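Local coordinates for protein oligogalacturonate-specific porin KdgM (Dickeya dadantii, PDB 4FQE) that forms a monomeric beta-barrel porin in the bacterial outer membrane, specific for the passage of oligogalacturonides, at residues V190-V195 and R204-R209. Sequence-based numbering, arbitrary orientation. Where two conformers were deposited one is given.
With C8E ((hydroxyethyloxy)tri(ethyloxy)octane), chain I.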
# COMPACT_ATOMS: atom_id res chain seq x y z
N VAL A 190 6.04 -6.28 9.73
CA VAL A 190 5.92 -5.20 10.70
C VAL A 190 6.27 -3.88 10.02
O VAL A 190 7.05 -3.83 9.05
CB VAL A 190 6.82 -5.42 11.94
CG1 VAL A 190 8.31 -5.52 11.59
CG2 VAL A 190 6.62 -4.30 12.93
N GLU A 191 5.64 -2.80 10.49
CA GLU A 191 5.94 -1.46 10.00
C GLU A 191 6.00 -0.51 11.14
O GLU A 191 5.25 -0.63 12.10
CB GLU A 191 4.87 -0.94 9.01
CG GLU A 191 4.45 -1.94 7.94
CD GLU A 191 3.30 -1.45 7.08
OE1 GLU A 191 3.33 -0.27 6.64
OE2 GLU A 191 2.37 -2.28 6.83
N VAL A 192 6.91 0.45 11.04
CA VAL A 192 6.99 1.53 12.01
C VAL A 192 7.10 2.80 11.21
O VAL A 192 7.96 2.92 10.30
CB VAL A 192 8.20 1.39 12.93
CG1 VAL A 192 8.18 2.48 14.01
CG2 VAL A 192 8.19 -0.00 13.52
N GLY A 193 6.24 3.75 11.53
CA GLY A 193 6.25 5.02 10.82
C GLY A 193 6.14 6.22 11.71
O GLY A 193 5.72 6.12 12.85
N ASN A 194 6.54 7.35 11.17
CA ASN A 194 6.32 8.61 11.85
C ASN A 194 5.43 9.48 11.01
O ASN A 194 5.67 9.71 9.83
CB ASN A 194 7.62 9.35 12.15
CG ASN A 194 8.40 8.73 13.30
OD1 ASN A 194 9.59 8.50 13.16
ND2 ASN A 194 7.74 8.50 14.45
N VAL A 195 4.37 9.96 11.65
CA VAL A 195 3.38 10.77 10.98
C VAL A 195 3.49 12.18 11.57
O VAL A 195 3.40 12.37 12.81
CB VAL A 195 2.00 10.10 11.12
CG1 VAL A 195 1.99 8.82 10.31
CG2 VAL A 195 1.68 9.76 12.57
N ARG A 204 5.60 13.83 14.80
CA ARG A 204 4.90 14.03 16.06
C ARG A 204 4.57 12.70 16.74
O ARG A 204 4.86 12.54 17.92
CB ARG A 204 3.61 14.84 15.85
CG ARG A 204 3.80 16.35 15.85
CD ARG A 204 4.07 16.91 17.24
NE ARG A 204 3.20 16.32 18.26
CZ ARG A 204 1.88 16.55 18.38
NH1 ARG A 204 1.25 17.37 17.55
NH2 ARG A 204 1.19 15.95 19.35
N GLN A 205 3.97 11.76 16.01
CA GLN A 205 3.60 10.45 16.59
C GLN A 205 4.05 9.23 15.78
O GLN A 205 4.33 9.33 14.59
CB GLN A 205 2.10 10.39 16.83
CG GLN A 205 1.65 11.35 17.92
CD GLN A 205 0.43 10.86 18.66
OE1 GLN A 205 -0.59 10.54 18.05
NE2 GLN A 205 0.53 10.80 20.00
N THR A 206 4.13 8.09 16.46
CA THR A 206 4.54 6.85 15.83
C THR A 206 3.35 5.93 15.59
O THR A 206 2.47 5.75 16.47
CB THR A 206 5.59 6.10 16.70
OG1 THR A 206 6.66 6.99 17.06
CG2 THR A 206 6.16 4.88 15.97
N ARG A 207 3.37 5.35 14.40
CA ARG A 207 2.33 4.45 13.90
C ARG A 207 2.97 3.09 13.72
O ARG A 207 3.96 2.94 12.99
CB ARG A 207 1.81 4.98 12.55
CG ARG A 207 0.78 4.07 11.90
CD ARG A 207 0.38 4.60 10.53
NE ARG A 207 1.46 4.42 9.55
CZ ARG A 207 1.56 5.09 8.41
NH1 ARG A 207 0.66 6.01 8.09
NH2 ARG A 207 2.56 4.85 7.58
N TYR A 208 2.38 2.11 14.39
CA TYR A 208 2.89 0.75 14.38
C TYR A 208 1.87 -0.15 13.71
O TYR A 208 0.68 -0.04 13.98
CB TYR A 208 3.05 0.23 15.81
CG TYR A 208 4.04 0.97 16.67
CD1 TYR A 208 3.61 1.92 17.58
CD2 TYR A 208 5.40 0.67 16.61
CE1 TYR A 208 4.50 2.58 18.41
CE2 TYR A 208 6.31 1.35 17.43
CZ TYR A 208 5.84 2.31 18.32
OH TYR A 208 6.71 2.99 19.14
N ARG A 209 2.36 -1.01 12.82
CA ARG A 209 1.55 -2.02 12.17
C ARG A 209 2.20 -3.38 12.27
O ARG A 209 3.41 -3.52 12.12
CB ARG A 209 1.36 -1.70 10.69
CG ARG A 209 0.59 -0.42 10.40
CD ARG A 209 0.81 0.09 9.01
NE ARG A 209 -0.06 1.22 8.65
CZ ARG A 209 0.03 1.92 7.52
NH1 ARG A 209 0.98 1.67 6.63
NH2 ARG A 209 -0.84 2.90 7.26
C1 C8E I . 18.10 -0.36 0.54
C2 C8E I . 17.25 0.82 0.99
C3 C8E I . 15.94 0.41 1.66
C4 C8E I . 16.05 0.33 3.19
C5 C8E I . 15.68 1.63 3.91
C6 C8E I . 15.16 1.36 5.32
C7 C8E I . 15.64 2.37 6.36
C8 C8E I . 15.23 3.78 5.98
O9 C8E I . 15.09 4.60 7.15
C10 C8E I . 14.71 5.95 6.85
C11 C8E I . 13.45 6.25 7.64
O12 C8E I . 13.53 7.54 8.24
C13 C8E I . 12.63 7.62 9.34
C14 C8E I . 12.71 9.01 9.94
O15 C8E I . 11.96 9.03 11.15
C16 C8E I . 11.26 10.26 11.31
C17 C8E I . 11.76 10.97 12.55
O18 C8E I . 10.74 11.87 12.98
C19 C8E I . 11.09 12.54 14.19
C20 C8E I . 10.54 11.76 15.37
O21 C8E I . 9.26 12.28 15.77
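E191 and R209 face each other as an antiparallel hydrogen-bonded pair. E191 N gives to R209 O at 2.9 Å, and R209 N returns a bond to E191 O. On the face they share with R207 and V195, a salt bridge of 3.0 Å links R209 NH1 to E191 OE1. The R209 chain, extended from CG to NE (chi2 161°, chi3 172°), carries the guanidinium out to E191. The acceptor lies close to the guanidinium plane, but the nitrogen stands above the carboxylate plane; the two planes are 74° apart. OE1 also accepts from N175, and R209 NE pairs with E8: arginine's separate nitrogens serve separate acids. R207 NE lies 3.4 Å above the centre of the R209 guanidinium, a closeness of like charges that the E191 and E8 carboxylates probably ease, while R207 NH2 donates to N175.

The segments lie on strands 186-195 and 205-215, the last hairpin of the twelve-stranded porin barrel. Backbone bonds tie V190, V192 and N194 to strand 171-180, and Y208 to M9, closing the barrel. E191, R207 and R209 line the inward face, the arginines consistent with a pore for anionic oligogalacturonides. Outward, apolar V192 and aromatic Y208 suit a membrane-facing surface: V192 CG1 rests 3.7 Å from T206 CG2 and reaches the Y208 ring. N194 CB lies 3.8 Å from C8E C16.

Glycine suits G193 because R207 NH2 crowds its inward side; its backbone N and O both bond to R207 backbone. Two residues on, V195 CG1 lies over one face of the R207 guanidinium, 3.8 Å from NH1. V195 N donates to Q205 O; V195 O accepts two weak bonds, from R204 N and Q205 N, in a classic beta bulge.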